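PDB 4WD2: aromatic-amino-acid transaminase TyrB from Burkholderia cenocepacia K56-2Valvano, which probably catalyses the pyridoxal phosphate-dependent transfer of amino groups between aromatic amino acids and 2-oxo acids. Local coordinates for residues A99-Q107 / A276-A284. Residues are numbered along the deposited sequence; the frame is centred on the assembly and turned at random.
Sequences AAGRIATLQ and AERVLGQLA. With GOL (glycerol), chain D.
A104 and L106 on strand 103-107 pack against A276, L280 and L283 of helix 276-284, where the helix covers one face of the mixed sheet in the large, PLP-binding domain of a fold-type I aminotransferase. The strand lies at the margin of that sheet, beside strand 264-269, and runs nearly parallel to the helix: their axes come within 7.3 Å at 24°. No hydrogen bond joins the two segments; the contact is made by small and branched apolar groups. The methyl of A104 drops onto the helix backbone, its CB 3.3 Å from A276 O, a carbonyl already bonded to L280 N, and touches L280 CB at 3.7 Å. In return A276 CB sits 3.4 Å from G101 O, at the Schellman turn that leads into the strand. L280 has CG anti to its backbone N (chi1 -174°), which puts CD1 over the strand, 3.7 Å from T105 O, and leaves CD2 beside a bound glycerol. That glycerol, probably from the crystallisation liquor, has O1 2.7 Å from G101 O; its link to E277, given in one of two conformers, is doubtful. The side chains of I103 and T105 leave from the opposite face, where I103 packs on Q87 and F91 of helix 80-91 and T105 OG1 bonds to S267 OG and Q87 NE2. L266 of the neighbouring strand packs on both L106 and L283, and F121 of helix 110-125 also touches L283. These two leucines meet obliquely: with chi1 at 71°, L106 lays CD2 against L283 CB at 3.9 Å and L283 CD1 at 3.7 Å.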
loop_
_atom_site.group_PDB
_atom_site.type_symbol
_atom_site.label_atom_id
_atom_site.label_comp_id
_atom_site.label_asym_id
_atom_site.label_seq_id
_atom_site.Cartn_x
_atom_site.Cartn_y
_atom_site.Cartn_z
ATOM N N ALA A 99 18.774 9.010 -19.644
ATOM C CA ALA A 99 19.999 8.419 -20.188
ATOM C C ALA A 99 21.174 8.566 -19.221
ATOM O O ALA A 99 22.050 7.699 -19.163
ATOM C CB ALA A 99 20.340 9.043 -21.536
ATOM N N ALA A 100 21.178 9.654 -18.453
ATOM C CA ALA A 100 22.275 9.946 -17.528
ATOM C C ALA A 100 22.065 9.328 -16.141
ATOM O O ALA A 100 22.859 9.554 -15.222
ATOM C CB ALA A 100 22.466 11.445 -17.404
ATOM N N GLY A 101 21.003 8.547 -15.990
ATOM C CA GLY A 101 20.729 7.877 -14.731
ATOM C C GLY A 101 20.429 8.794 -13.555
ATOM O O GLY A 101 20.672 8.427 -12.398
ATOM N N ARG A 102 19.893 9.975 -13.847
ATOM C CA ARG A 102 19.600 10.972 -12.820
ATOM C C ARG A 102 18.213 10.837 -12.205
ATOM O O ARG A 102 17.824 11.660 -11.380
ATOM C CB ARG A 102 19.737 12.380 -13.397
ATOM C CG ARG A 102 21.154 12.801 -13.712
ATOM C CD ARG A 102 21.211 14.286 -14.045
ATOM N NE ARG A 102 20.670 14.594 -15.371
ATOM C CZ ARG A 102 21.419 14.781 -16.457
ATOM N NH1 ARG A 102 22.743 14.692 -16.373
ATOM N NH2 ARG A 102 20.848 15.061 -17.626
ATOM N N ILE A 103 17.464 9.813 -12.606
ATOM C CA ILE A 103 16.090 9.641 -12.127
ATOM C C ILE A 103 15.904 8.364 -11.317
ATOM O O ILE A 103 16.098 7.271 -11.833
ATOM C CB ILE A 103 15.079 9.601 -13.291
ATOM C CG1 ILE A 103 15.233 10.811 -14.209
ATOM C CG2 ILE A 103 13.652 9.541 -12.759
ATOM C CD1 ILE A 103 14.357 10.714 -15.443
ATOM N N ALA A 104 15.524 8.501 -10.052
ATOM C CA ALA A 104 15.140 7.344 -9.250
ATOM C C ALA A 104 13.642 7.099 -9.394
ATOM O O ALA A 104 12.843 7.955 -9.026
ATOM C CB ALA A 104 15.516 7.550 -7.774
ATOM N N THR A 105 13.268 5.939 -9.933
ATOM C CA THR A 105 11.858 5.579 -10.108
ATOM C C THR A 105 11.483 4.275 -9.390
ATOM O O THR A 105 12.204 3.273 -9.478
ATOM C CB THR A 105 11.497 5.431 -11.601
ATOM O OG1 THR A 105 11.692 6.682 -12.266
ATOM C CG2 THR A 105 10.041 4.998 -11.771
ATOM N N LEU A 106 10.362 4.298 -8.674
ATOM C CA LEU A 106 9.814 3.084 -8.076
ATOM C C LEU A 106 8.305 2.970 -8.279
ATOM O O LEU A 106 7.604 3.964 -8.497
ATOM C CB LEU A 106 10.133 3.016 -6.577
ATOM C CG LEU A 106 9.409 3.997 -5.652
ATOM C CD1 LEU A 106 9.190 3.372 -4.282
ATOM C CD2 LEU A 106 10.195 5.294 -5.528
ATOM N N GLN A 107 7.825 1.735 -8.193
ATOM C CA GLN A 107 6.410 1.409 -8.256
ATOM C C GLN A 107 5.715 1.799 -6.957
ATOM O O GLN A 107 6.251 1.585 -5.872
ATOM C CB GLN A 107 6.236 -0.085 -8.528
ATOM C CG GLN A 107 4.817 -0.605 -8.460
ATOM C CD GLN A 107 4.779 -2.121 -8.447
ATOM O OE1 GLN A 107 5.721 -2.775 -8.894
ATOM N NE2 GLN A 107 3.694 -2.687 -7.921
ATOM N N ALA A 276 20.986 9.907 -7.405
ATOM C CA ALA A 276 19.749 9.199 -7.730
ATOM C C ALA A 276 19.690 7.828 -7.062
ATOM O O ALA A 276 18.626 7.386 -6.621
ATOM C CB ALA A 276 19.605 9.051 -9.237
ATOM N N GLU A 277 20.837 7.158 -6.984
ATOM C CA GLU A 277 20.901 5.839 -6.372
ATOM C C GLU A 277 20.771 5.919 -4.840
ATOM O O GLU A 277 20.161 5.056 -4.217
ATOM C CB GLU A 277 22.193 5.136 -6.809
ATOM C CG GLU A 277 22.030 4.408 -8.161
ATOM C CD GLU A 277 23.244 4.494 -9.087
ATOM O OE1 GLU A 277 23.072 4.988 -10.222
ATOM O OE2 GLU A 277 24.350 4.041 -8.709
ATOM N N ARG A 278 21.326 6.967 -4.238
ATOM C CA ARG A 278 21.182 7.146 -2.794
ATOM C C ARG A 278 19.726 7.466 -2.478
ATOM O O ARG A 278 19.158 6.944 -1.514
ATOM C CB ARG A 278 22.094 8.255 -2.259
ATOM C CG ARG A 278 23.579 7.995 -2.458
ATOM C CD ARG A 278 24.438 8.971 -1.662
ATOM N NE ARG A 278 24.004 10.360 -1.810
ATOM C CZ ARG A 278 24.455 11.200 -2.737
ATOM N NH1 ARG A 278 25.362 10.804 -3.622
ATOM N NH2 ARG A 278 23.991 12.439 -2.788
ATOM N N VAL A 279 19.121 8.320 -3.299
ATOM C CA VAL A 279 17.721 8.673 -3.114
ATOM C C VAL A 279 16.831 7.437 -3.282
ATOM O O VAL A 279 15.936 7.213 -2.469
ATOM C CB VAL A 279 17.284 9.787 -4.082
ATOM C CG1 VAL A 279 15.770 9.877 -4.167
ATOM C CG2 VAL A 279 17.874 11.117 -3.643
ATOM N N LEU A 280 17.089 6.623 -4.304
ATOM C CA LEU A 280 16.261 5.435 -4.535
ATOM C C LEU A 280 16.281 4.514 -3.318
ATOM O O LEU A 280 15.253 3.953 -2.935
ATOM C CB LEU A 280 16.720 4.667 -5.783
ATOM C CG LEU A 280 15.825 3.483 -6.189
ATOM C CD1 LEU A 280 14.429 3.951 -6.569
ATOM C CD2 LEU A 280 16.436 2.667 -7.322
ATOM N N GLY A 281 17.451 4.371 -2.704
ATOM C CA GLY A 281 17.591 3.552 -1.515
ATOM C C GLY A 281 16.771 4.072 -0.347
ATOM O O GLY A 281 16.220 3.289 0.431
ATOM N N GLN A 282 16.694 5.394 -0.204
ATOM C CA GLN A 282 15.947 5.967 0.907
ATOM C C GLN A 282 14.452 5.978 0.612
ATOM O O GLN A 282 13.636 5.961 1.532
ATOM C CB GLN A 282 16.445 7.379 1.237
ATOM C CG GLN A 282 17.896 7.416 1.733
ATOM C CD GLN A 282 18.130 6.557 2.972
ATOM O OE1 GLN A 282 17.203 6.271 3.740
ATOM N NE2 GLN A 282 19.377 6.141 3.172
ATOM N N LEU A 283 14.090 6.002 -0.667
ATOM C CA LEU A 283 12.689 5.838 -1.034
ATOM C C LEU A 283 12.251 4.397 -0.725
ATOM O O LEU A 283 11.148 4.170 -0.219
ATOM C CB LEU A 283 12.466 6.187 -2.506
ATOM C CG LEU A 283 12.676 7.656 -2.910
ATOM C CD1 LEU A 283 12.649 7.796 -4.424
ATOM C CD2 LEU A 283 11.629 8.575 -2.272
ATOM N N ALA A 284 13.125 3.430 -1.009
ATOM C CA ALA A 284 12.892 2.039 -0.602
ATOM C C ALA A 284 12.771 1.936 0.923
ATOM O O ALA A 284 11.984 1.147 1.435
ATOM C CB ALA A 284 14.013 1.135 -1.111
HETATM C C1 GOL D . 20.407 4.917 -12.435
HETATM O O1 GOL D . 21.263 5.820 -11.780
HETATM C C2 GOL D . 19.032 4.905 -11.772
HETATM O O2 GOL D . 18.438 3.652 -11.997
HETATM C C3 GOL D . 19.124 5.134 -10.269
HETATM O O3 GOL D . 17.888 4.795 -9.672
#